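Local coordinates for leucine aminopeptidase 2 (PDB 2XQ0), which uses a single zinc ion to cleave di- and tripeptides as an aminopeptidase and also shows low epoxide hydrolase activity in vitro, at residues Leu31-Asn36 / Val50-Lys55; Gln236-Asn241 / His291-Ile296; Leu477-Val482 / Gly522-Lys527. One frame throughout, in Å; residues are numbered along the deposited sequence.

Interaction 1 of 3, residues Leu31-Asn36 / Val50-Lys55; sequences LHTDLN and VTFQLK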
loop_
_atom_site.group_PDB
_atom_site.type_symbol
_atom_site.label_atom_id
_atom_site.label_comp_id
_atom_site.label_asym_id
_atom_site.label_seq_id
_atom_site.Cartn_x
_atom_site.Cartn_y
_atom_site.Cartn_z
ATOM N N LEU A 31 24.892 11.289 -2.610
ATOM C CA LEU A 31 24.633 12.511 -3.359
ATOM C C LEU A 31 23.880 12.263 -4.659
ATOM O O LEU A 31 23.184 13.141 -5.142
ATOM C CB LEU A 31 25.954 13.214 -3.653
ATOM C CG LEU A 31 26.791 13.379 -2.378
ATOM C CD1 LEU A 31 28.109 14.057 -2.673
ATOM C CD2 LEU A 31 25.983 14.136 -1.322
ATOM N N HIS A 32 24.032 11.070 -5.231
ATOM C CA HIS A 32 23.346 10.726 -6.477
ATOM C C HIS A 32 23.474 9.236 -6.752
ATOM O O HIS A 32 24.490 8.624 -6.403
ATOM C CB HIS A 32 23.918 11.515 -7.660
ATOM C CG HIS A 32 23.156 11.303 -8.933
ATOM N ND1 HIS A 32 21.939 11.901 -9.176
ATOM C CD2 HIS A 32 23.421 10.532 -10.016
ATOM C CE1 HIS A 32 21.485 11.512 -10.354
ATOM N NE2 HIS A 32 22.366 10.679 -10.884
ATOM N N THR A 33 22.448 8.664 -7.377
ATOM C CA THR A 33 22.419 7.247 -7.756
ATOM C C THR A 33 22.029 7.082 -9.217
ATOM O O THR A 33 20.985 7.565 -9.657
ATOM C CB THR A 33 21.397 6.453 -6.929
ATOM O OG1 THR A 33 21.662 6.631 -5.535
ATOM C CG2 THR A 33 21.459 4.962 -7.274
ATOM N N ASP A 34 22.851 6.377 -9.976
ATOM C CA ASP A 34 22.516 6.145 -11.374
ATOM C C ASP A 34 22.352 4.650 -11.606
ATOM O O ASP A 34 23.214 3.862 -11.205
ATOM C CB ASP A 34 23.609 6.723 -12.283
ATOM C CG ASP A 34 23.373 6.424 -13.767
ATOM O OD1 ASP A 34 22.332 6.845 -14.337
ATOM O OD2 ASP A 34 24.254 5.777 -14.374
ATOM N N LEU A 35 21.242 4.271 -12.234
ATOM C CA LEU A 35 20.969 2.879 -12.565
ATOM C C LEU A 35 21.142 2.683 -14.073
ATOM O O LEU A 35 20.536 3.387 -14.864
ATOM C CB LEU A 35 19.549 2.491 -12.122
ATOM C CG LEU A 35 19.324 2.440 -10.612
ATOM C CD1 LEU A 35 17.837 2.514 -10.219
ATOM C CD2 LEU A 35 19.982 1.182 -10.037
ATOM N N ASN A 36 21.987 1.736 -14.466
ATOM C CA ASN A 36 22.217 1.460 -15.872
ATOM C C ASN A 36 21.887 -0.008 -16.096
ATOM O O ASN A 36 22.700 -0.888 -15.816
ATOM C CB ASN A 36 23.670 1.792 -16.240
ATOM C CG ASN A 36 24.002 1.452 -17.675
ATOM O OD1 ASN A 36 23.146 1.010 -18.434
ATOM N ND2 ASN A 36 25.262 1.647 -18.053
ATOM N N VAL A 50 25.026 -0.161 -10.951
ATOM C CA VAL A 50 24.567 1.001 -10.226
ATOM C C VAL A 50 25.776 1.831 -9.864
ATOM O O VAL A 50 26.819 1.301 -9.452
ATOM C CB VAL A 50 23.742 0.650 -8.956
ATOM C CG1 VAL A 50 24.489 -0.322 -8.030
ATOM C CG2 VAL A 50 23.365 1.928 -8.190
ATOM N N THR A 51 25.659 3.136 -10.057
ATOM C CA THR A 51 26.749 4.039 -9.710
ATOM C C THR A 51 26.254 5.037 -8.670
ATOM O O THR A 51 25.249 5.704 -8.878
ATOM C CB THR A 51 27.256 4.813 -10.948
ATOM O OG1 THR A 51 27.578 3.896 -11.996
ATOM C CG2 THR A 51 28.486 5.632 -10.600
ATOM N N PHE A 52 26.957 5.115 -7.550
ATOM C CA PHE A 52 26.669 6.080 -6.495
ATOM C C PHE A 52 27.762 7.138 -6.453
ATOM O O PHE A 52 28.965 6.818 -6.516
ATOM C CB PHE A 52 26.662 5.403 -5.127
ATOM C CG PHE A 52 25.640 4.312 -4.985
ATOM C CD1 PHE A 52 24.311 4.617 -4.743
ATOM C CD2 PHE A 52 26.013 2.980 -5.059
ATOM C CE1 PHE A 52 23.379 3.617 -4.584
ATOM C CE2 PHE A 52 25.081 1.976 -4.917
ATOM C CZ PHE A 52 23.762 2.296 -4.680
ATOM N N GLN A 53 27.357 8.390 -6.311
ATOM C CA GLN A 53 28.284 9.440 -5.929
ATOM C C GLN A 53 28.122 9.539 -4.418
ATOM O O GLN A 53 27.024 9.810 -3.923
ATOM C CB GLN A 53 27.924 10.773 -6.582
ATOM C CG GLN A 53 27.745 10.728 -8.083
ATOM C CD GLN A 53 29.024 10.406 -8.797
ATOM O OE1 GLN A 53 30.115 10.726 -8.316
ATOM N NE2 GLN A 53 28.908 9.767 -9.958
ATOM N N LEU A 54 29.203 9.292 -3.687
ATOM C CA LEU A 54 29.135 9.241 -2.227
ATOM C C LEU A 54 30.069 10.236 -1.560
ATOM O O LEU A 54 31.038 10.704 -2.168
ATOM C CB LEU A 54 29.470 7.836 -1.724
ATOM C CG LEU A 54 28.622 6.665 -2.209
ATOM C CD1 LEU A 54 29.109 5.372 -1.553
ATOM C CD2 LEU A 54 27.151 6.915 -1.907
ATOM N N LYS A 55 29.777 10.547 -0.299
ATOM C CA LYS A 55 30.675 11.355 0.514
ATOM C C LYS A 55 30.851 10.729 1.890
ATOM O O LYS A 55 29.874 10.489 2.605
ATOM C CB LYS A 55 30.167 12.793 0.638
ATOM C CG LYS A 55 31.074 13.719 1.448
ATOM C CD LYS A 55 30.675 15.186 1.280
ATOM C CE LYS A 55 29.218 15.429 1.682
ATOM N NZ LYS A 55 28.750 16.819 1.380
HETATM O O HOH W 1 25.447 2.881 -13.290
#
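D34 and T51 face each other as an antiparallel hydrogen-bonded pair and carry the straightest backbone bonds here: D34 N gives to T51 O at 2.7 Å, and T51 N returns one to D34 O at 2.8 Å, close to linear at 170°. Farther along the ladder Q53 N donates to H32 O over 2.9 Å. There the pairing slips by a residue, because L31 and H32 both face Q53 in a classic beta bulge: Q53 O takes a bond from L31 N at 2.9 Å and only a weak one from H32 N. Between the bonded pairs, CA-H...O contacts fill in, as from F52 CA to H32 O.

Most of the apolar contacts lie on the face that holds T33, L35, V50 and F52. T33 lies alongside F52 and points the same way, with OG1 at the ring edge, 3.4 Å from F52 CD1, and also hydrogen-bonded to S165 OG. Its CG2, anti to the backbone N, touches V50 CG2 at 3.7 Å. That same V50 methyl sits over one face of the F52 ring, toward its rim, and meets L35 CD2 at 3.9 Å, making V50 CG2 the common neighbour of three side chains.

H32, D34, T51 and Q53 line the other face, and their polar ends turn to the flanking strands. A water sits 2.7 Å from T51 OG1 and within reach of D34 O.

The two strands, 28-40 and 45-56, form a beta hairpin inside the large mixed sheet of the M1 N-terminal domain. Strand 165-172 flanks 28-40, where T166 and T168 take the two ring nitrogens of H32, and T168 also bonds D34 OD1; strand 111-120 flanks 45-56, where T113 and N115 bond Q53 and T51.

Interaction 2 of 3, residues Gln236-Asn241 / His291-Ile296; sequences QWEFEN and HDRSNI
The guanidinium of R293 lies flat on the indole of W237, planes 18° apart, with CZ 3.7 Å from the centroid of the six-membered ring in a cation-pi contact. R293 reaches this spot with its chain extended from CG to NE, crossing the tryptophan side chain at about a right angle. N241 CB lies over the opposite face, toward its rim, 3.3 Å from R293 NH1, and the N241 amide is almost parallel to the group. In the guanidinium plane, NE and NH2 grip W237 O side-on, NH2 at 2.7 Å and NE at 2.9 Å. The flat group is thus held over its faces and in its plane, and NH2 also gives to a water bridging to E240 OE2.

E238 works on the loop backbone instead. Its CG is anti to the backbone N, and a bend at chi2 (90°) swings the carboxylate toward 291-293. OE1 accepts from H291 N at 2.9 Å on its syn side; OE2 takes R293 N from above the carboxylate plane, also at 2.9 Å. OE2 further accepts from A290 N and from a water that itself accepts from N295 N. These donors would probably favour the charged form, though the nearby D292 carboxylate probably opposes this in part. Farther along the loop, I296 CG2 rests at the edge of the F239 ring, 4.1 Å from CD1.

D292 OD1 accepting from S294 N makes an Asx turn. A cation-pi stack and a backbone-binding carboxylate thus fasten helix 229-239 to the loop leading into helix 297-311, the zinc-binding HExxH helix of M1 peptidases.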
loop_
_atom_site.group_PDB
_atom_site.type_symbol
_atom_site.label_atom_id
_atom_site.label_comp_id
_atom_site.label_asym_id
_atom_site.label_seq_id
_atom_site.Cartn_x
_atom_site.Cartn_y
_atom_site.Cartn_z
ATOM N N GLN A 236 -8.550 5.131 -19.171
ATOM C CA GLN A 236 -8.616 6.570 -19.414
ATOM C C GLN A 236 -9.943 7.138 -18.939
ATOM O O GLN A 236 -9.995 8.192 -18.283
ATOM C CB GLN A 236 -8.374 6.885 -20.896
ATOM C CG GLN A 236 -8.271 8.370 -21.199
ATOM C CD GLN A 236 -8.166 8.655 -22.681
ATOM O OE1 GLN A 236 -8.577 7.848 -23.508
ATOM N NE2 GLN A 236 -7.606 9.800 -23.021
ATOM N N TRP A 237 -11.027 6.436 -19.246
ATOM C CA TRP A 237 -12.336 6.934 -18.860
ATOM C C TRP A 237 -12.460 6.943 -17.339
ATOM O O TRP A 237 -13.050 7.843 -16.765
ATOM C CB TRP A 237 -13.458 6.085 -19.478
ATOM C CG TRP A 237 -14.824 6.611 -19.137
ATOM C CD1 TRP A 237 -15.543 7.537 -19.840
ATOM C CD2 TRP A 237 -15.626 6.250 -18.008
ATOM N NE1 TRP A 237 -16.745 7.776 -19.213
ATOM C CE2 TRP A 237 -16.824 6.992 -18.090
ATOM C CE3 TRP A 237 -15.455 5.363 -16.939
ATOM C CZ2 TRP A 237 -17.836 6.884 -17.137
ATOM C CZ3 TRP A 237 -16.462 5.257 -15.990
ATOM C CH2 TRP A 237 -17.642 6.013 -16.101
ATOM N N GLU A 238 -11.884 5.945 -16.686
ATOM C CA GLU A 238 -12.085 5.797 -15.246
ATOM C C GLU A 238 -11.416 6.930 -14.469
ATOM O O GLU A 238 -11.899 7.325 -13.410
ATOM C CB GLU A 238 -11.591 4.436 -14.751
ATOM C CG GLU A 238 -12.180 3.992 -13.403
ATOM C CD GLU A 238 -13.480 3.180 -13.561
ATOM O OE1 GLU A 238 -13.808 2.800 -14.701
ATOM O OE2 GLU A 238 -14.160 2.915 -12.547
ATOM N N PHE A 239 -10.331 7.480 -15.016
ATOM C CA PHE A 239 -9.489 8.419 -14.275
ATOM C C PHE A 239 -9.592 9.852 -14.768
ATOM O O PHE A 239 -9.259 10.790 -14.040
ATOM C CB PHE A 239 -8.016 8.002 -14.379
ATOM C CG PHE A 239 -7.704 6.695 -13.712
ATOM C CD1 PHE A 239 -8.224 6.393 -12.465
ATOM C CD2 PHE A 239 -6.859 5.783 -14.315
ATOM C CE1 PHE A 239 -7.929 5.186 -11.848
ATOM C CE2 PHE A 239 -6.556 4.587 -13.698
ATOM C CZ PHE A 239 -7.099 4.286 -12.467
ATOM N N GLU A 240 -10.010 10.022 -16.019
ATOM C CA GLU A 240 -9.826 11.316 -16.700
ATOM C C GLU A 240 -10.740 12.404 -16.168
ATOM O O GLU A 240 -10.521 13.582 -16.452
ATOM C CB GLU A 240 -10.063 11.204 -18.212
ATOM C CG GLU A 240 -11.518 10.974 -18.560
ATOM C CD GLU A 240 -11.757 10.687 -20.052
ATOM O OE1 GLU A 240 -10.844 10.886 -20.893
ATOM O OE2 GLU A 240 -12.873 10.252 -20.380
ATOM N N ASN A 241 -11.777 12.017 -15.432
ATOM C CA ASN A 241 -12.754 12.990 -14.954
ATOM C C ASN A 241 -12.400 13.483 -13.567
ATOM O O ASN A 241 -13.009 14.413 -13.076
ATOM C CB ASN A 241 -14.157 12.387 -14.917
ATOM C CG ASN A 241 -15.202 13.347 -14.341
ATOM O OD1 ASN A 241 -15.571 14.338 -14.978
ATOM N ND2 ASN A 241 -15.690 13.046 -13.135
ATOM N N HIS A 291 -15.802 0.714 -14.221
ATOM C CA HIS A 291 -16.625 1.253 -15.310
ATOM C C HIS A 291 -17.647 2.295 -14.861
ATOM O O HIS A 291 -18.433 2.776 -15.672
ATOM C CB HIS A 291 -17.310 0.132 -16.116
ATOM C CG HIS A 291 -16.346 -0.808 -16.772
ATOM N ND1 HIS A 291 -15.947 -1.994 -16.190
ATOM C CD2 HIS A 291 -15.677 -0.723 -17.945
ATOM C CE1 HIS A 291 -15.083 -2.604 -16.982
ATOM N NE2 HIS A 291 -14.899 -1.854 -18.053
ATOM N N ASP A 292 -17.622 2.658 -13.584
ATOM C CA ASP A 292 -18.515 3.704 -13.081
ATOM C C ASP A 292 -17.781 4.752 -12.242
ATOM O O ASP A 292 -18.368 5.765 -11.851
ATOM C CB ASP A 292 -19.645 3.088 -12.259
ATOM C CG ASP A 292 -19.136 2.329 -11.056
ATOM O OD1 ASP A 292 -17.914 2.363 -10.804
ATOM O OD2 ASP A 292 -19.957 1.697 -10.360
ATOM N N ARG A 293 -16.504 4.493 -11.966
ATOM C CA ARG A 293 -15.661 5.386 -11.168
ATOM C C ARG A 293 -15.860 5.283 -9.656
ATOM O O ARG A 293 -15.658 6.262 -8.940
ATOM C CB ARG A 293 -15.806 6.835 -11.629
ATOM C CG ARG A 293 -15.303 7.048 -13.028
ATOM C CD ARG A 293 -15.744 8.369 -13.608
ATOM N NE ARG A 293 -15.203 8.554 -14.949
ATOM C CZ ARG A 293 -15.619 9.485 -15.799
ATOM N NH1 ARG A 293 -16.604 10.307 -15.455
ATOM N NH2 ARG A 293 -15.062 9.589 -16.995
ATOM N N SER A 294 -16.205 4.090 -9.173
ATOM C CA SER A 294 -16.467 3.860 -7.749
ATOM C C SER A 294 -15.234 3.765 -6.859
ATOM O O SER A 294 -15.291 4.133 -5.684
ATOM C CB SER A 294 -17.268 2.571 -7.565
ATOM O OG SER A 294 -18.405 2.546 -8.400
ATOM N N ASN A 295 -14.127 3.266 -7.408
ATOM C CA ASN A 295 -12.979 2.872 -6.598
ATOM C C ASN A 295 -11.785 3.817 -6.595
ATOM O O ASN A 295 -10.678 3.415 -6.231
ATOM C CB ASN A 295 -12.478 1.502 -7.048
ATOM C CG ASN A 295 -13.489 0.425 -6.826
ATOM O OD1 ASN A 295 -14.382 0.570 -5.985
ATOM N ND2 ASN A 295 -13.369 -0.670 -7.578
ATOM N N ILE A 296 -11.984 5.059 -6.992
ATOM C CA ILE A 296 -10.825 5.908 -7.253
ATOM C C ILE A 296 -10.115 6.490 -6.017
ATOM O O ILE A 296 -9.034 7.077 -6.139
ATOM C CB ILE A 296 -11.154 7.004 -8.279
ATOM C CG1 ILE A 296 -12.464 7.692 -7.917
ATOM C CG2 ILE A 296 -11.246 6.403 -9.682
ATOM C CD1 ILE A 296 -12.943 8.633 -8.981
HETATM O O HOH W 2 -13.514 3.066 -10.070
HETATM O O HOH W 3 -15.336 11.422 -19.222
#

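Interaction 3 of 3, residues Leu477-Val482 / Gly522-Lys527; sequences LADKWV and GHSNKK
D479 reaches from helix 469-484 to the backbone of H523, in the loop that follows helix 508-519, a helix-to-loop contact in the all-helical C-terminal domain of the leukotriene A4 hydrolase family of M1 peptidases. The aspartate carries most of it. Its CG stands anti to the carbonyl carbon, beside the backbone N (chi1 -63°), which carries the carboxylate over to the loop. There OD1 accepts from H523 N at 2.8 Å, in a nearly straight bond with an N-H...O angle of 160°; the donor approaches nearly along the C-O axis of the acceptor. The second oxygen, OD2, is turned toward S524, whose CB lies 4.0 Å from it.

K526 comes in beside the same residue with its chain extended beyond CG. NZ ends 3.8 Å from D479 CB, but it stands 4.4 Å from OD2, beyond salt-bridge range. The lysine is poorly ordered, so its position here is less certain.

One turn further along the helix, V482 points toward the loop at G522. Its CG2, also beside the backbone N, touches G522 N at 3.6 Å. With phi at 100°, a CB on G522 would be jammed against the preceding carbonyl O, which by itself calls for glycine; it would also be tight against V482 CG2 and near D479 OD1. The loop backbone lies close to the helix, D479 CA and G522 CA being 4.7 Å apart.

Around the contact, the H523 ring stacks on Y475 of helix 469-484, and F531 from the loop beyond touches V482. A478 leans on T517 and L518 of helix 508-519, the helix from which the loop emerges. Besides taking the H523 N-H, D479 OD1 lies 3.5 Å from G522 CA.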
loop_
_atom_site.group_PDB
_atom_site.type_symbol
_atom_site.label_atom_id
_atom_site.label_comp_id
_atom_site.label_asym_id
_atom_site.label_seq_id
_atom_site.Cartn_x
_atom_site.Cartn_y
_atom_site.Cartn_z
ATOM N N LEU A 477 -30.996 -1.643 6.932
ATOM C CA LEU A 477 -31.385 -2.688 5.997
ATOM C C LEU A 477 -30.837 -4.041 6.411
ATOM O O LEU A 477 -31.574 -5.028 6.415
ATOM C CB LEU A 477 -30.935 -2.362 4.573
ATOM C CG LEU A 477 -31.444 -3.316 3.488
ATOM C CD1 LEU A 477 -32.976 -3.256 3.411
ATOM C CD2 LEU A 477 -30.826 -2.970 2.146
ATOM N N ALA A 478 -29.545 -4.111 6.735
ATOM C CA ALA A 478 -28.965 -5.385 7.152
ATOM C C ALA A 478 -29.730 -5.950 8.346
ATOM O O ALA A 478 -30.069 -7.133 8.375
ATOM C CB ALA A 478 -27.471 -5.245 7.471
ATOM N N ASP A 479 -30.012 -5.099 9.326
ATOM C CA ASP A 479 -30.853 -5.506 10.449
ATOM C C ASP A 479 -32.203 -6.058 9.958
ATOM O O ASP A 479 -32.634 -7.140 10.363
ATOM C CB ASP A 479 -31.054 -4.334 11.415
ATOM C CG ASP A 479 -29.747 -3.859 12.040
ATOM O OD1 ASP A 479 -28.740 -4.590 11.940
ATOM O OD2 ASP A 479 -29.724 -2.758 12.639
ATOM N N LYS A 480 -32.854 -5.319 9.067
ATOM C CA LYS A 480 -34.157 -5.713 8.526
ATOM C C LYS A 480 -34.104 -7.073 7.823
ATOM O O LYS A 480 -34.998 -7.906 7.999
ATOM C CB LYS A 480 -34.677 -4.644 7.563
ATOM C CG LYS A 480 -36.108 -4.869 7.084
ATOM C CD LYS A 480 -36.489 -3.868 5.977
ATOM C CE LYS A 480 -37.879 -4.156 5.406
ATOM N NZ LYS A 480 -38.219 -3.311 4.217
ATOM N N TRP A 481 -33.063 -7.293 7.024
ATOM C CA TRP A 481 -32.852 -8.582 6.371
ATOM C C TRP A 481 -32.657 -9.690 7.385
ATOM O O TRP A 481 -33.213 -10.774 7.228
ATOM C CB TRP A 481 -31.665 -8.547 5.396
ATOM C CG TRP A 481 -32.105 -8.231 4.008
ATOM C CD1 TRP A 481 -32.075 -7.012 3.388
ATOM C CD2 TRP A 481 -32.706 -9.140 3.083
ATOM N NE1 TRP A 481 -32.593 -7.116 2.114
ATOM C CE2 TRP A 481 -32.992 -8.414 1.908
ATOM C CE3 TRP A 481 -33.033 -10.500 3.134
ATOM C CZ2 TRP A 481 -33.578 -9.008 0.793
ATOM C CZ3 TRP A 481 -33.603 -11.084 2.032
ATOM C CH2 TRP A 481 -33.876 -10.341 0.875
ATOM N N VAL A 482 -31.856 -9.432 8.416
ATOM C CA VAL A 482 -31.616 -10.460 9.426
ATOM C C VAL A 482 -32.920 -10.873 10.094
ATOM O O VAL A 482 -33.151 -12.055 10.361
ATOM C CB VAL A 482 -30.585 -10.004 10.486
ATOM C CG1 VAL A 482 -30.503 -11.021 11.608
ATOM C CG2 VAL A 482 -29.212 -9.835 9.847
ATOM N N GLY A 522 -26.017 -8.551 10.914
ATOM C CA GLY A 522 -26.654 -7.366 11.464
ATOM C C GLY A 522 -25.752 -6.525 12.351
ATOM O O GLY A 522 -24.726 -6.999 12.834
ATOM N N HIS A 523 -26.148 -5.273 12.565
ATOM C CA HIS A 523 -25.393 -4.333 13.384
ATOM C C HIS A 523 -26.140 -3.969 14.670
ATOM O O HIS A 523 -26.097 -2.823 15.120
ATOM C CB HIS A 523 -25.098 -3.066 12.581
ATOM C CG HIS A 523 -24.161 -2.117 13.262
ATOM N ND1 HIS A 523 -24.594 -0.980 13.908
ATOM C CD2 HIS A 523 -22.813 -2.134 13.392
ATOM C CE1 HIS A 523 -23.553 -0.338 14.408
ATOM N NE2 HIS A 523 -22.460 -1.018 14.109
ATOM N N SER A 524 -26.832 -4.944 15.250
ATOM C CA SER A 524 -27.508 -4.761 16.533
ATOM C C SER A 524 -27.845 -6.128 17.112
ATOM O O SER A 524 -28.291 -7.020 16.392
ATOM C CB SER A 524 -28.785 -3.936 16.373
ATOM O OG SER A 524 -29.903 -4.776 16.150
ATOM N N ASN A 525 -27.637 -6.290 18.414
ATOM C CA ASN A 525 -27.790 -7.594 19.050
ATOM C C ASN A 525 -29.236 -7.975 19.355
ATOM O O ASN A 525 -29.581 -8.252 20.502
ATOM C CB ASN A 525 -26.951 -7.663 20.326
ATOM C CG ASN A 525 -25.494 -7.322 20.083
ATOM O OD1 ASN A 525 -25.101 -6.983 18.966
ATOM N ND2 ASN A 525 -24.685 -7.408 21.130
ATOM N N LYS A 526 -30.076 -7.990 18.325
ATOM C CA LYS A 526 -31.451 -8.454 18.470
ATOM C C LYS A 526 -31.466 -9.977 18.534
ATOM O O LYS A 526 -32.142 -10.568 19.377
ATOM C CB LYS A 526 -32.312 -7.967 17.304
ATOM C CG LYS A 526 -32.327 -6.458 17.129
ATOM C CD LYS A 526 -33.049 -6.062 15.850
ATOM C CE LYS A 526 -32.917 -4.574 15.577
ATOM N NZ LYS A 526 -33.541 -4.201 14.281
ATOM N N LYS A 527 -30.719 -10.604 17.630
ATOM C CA LYS A 527 -30.506 -12.045 17.670
ATOM C C LYS A 527 -29.072 -12.317 18.107
ATOM O O LYS A 527 -28.168 -12.391 17.275
ATOM C CB LYS A 527 -30.777 -12.676 16.302
ATOM C CG LYS A 527 -30.475 -14.169 16.233
ATOM C CD LYS A 527 -31.395 -14.977 17.139
ATOM C CE LYS A 527 -30.939 -16.430 17.246
ATOM N NZ LYS A 527 -30.901 -17.123 15.928
#

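Overall arrangement
The three contacts follow one another along the chain, each closing before the next opens. Interaction 1 lies in the large mixed sheet of the M1 N-terminal domain, interaction 2 beside the zinc-binding helix in the peptidase domain, and interaction 3 among the C-terminal helices. None touches another: centres of 1 and 2 are 39 Å apart, of 2 and 3 33 Å, and of 1 and 3 60 Å. Helix 508-519 links the later two, since it touches S294 and N295 and then leads into the loop of 522-527. The side chain of I296 in interaction 2 is about 11 Å from bound bestatin, and that of L35 in interaction 1 about 8 Å from that of the substrate-binding L146; interaction 3 lies away from these sites.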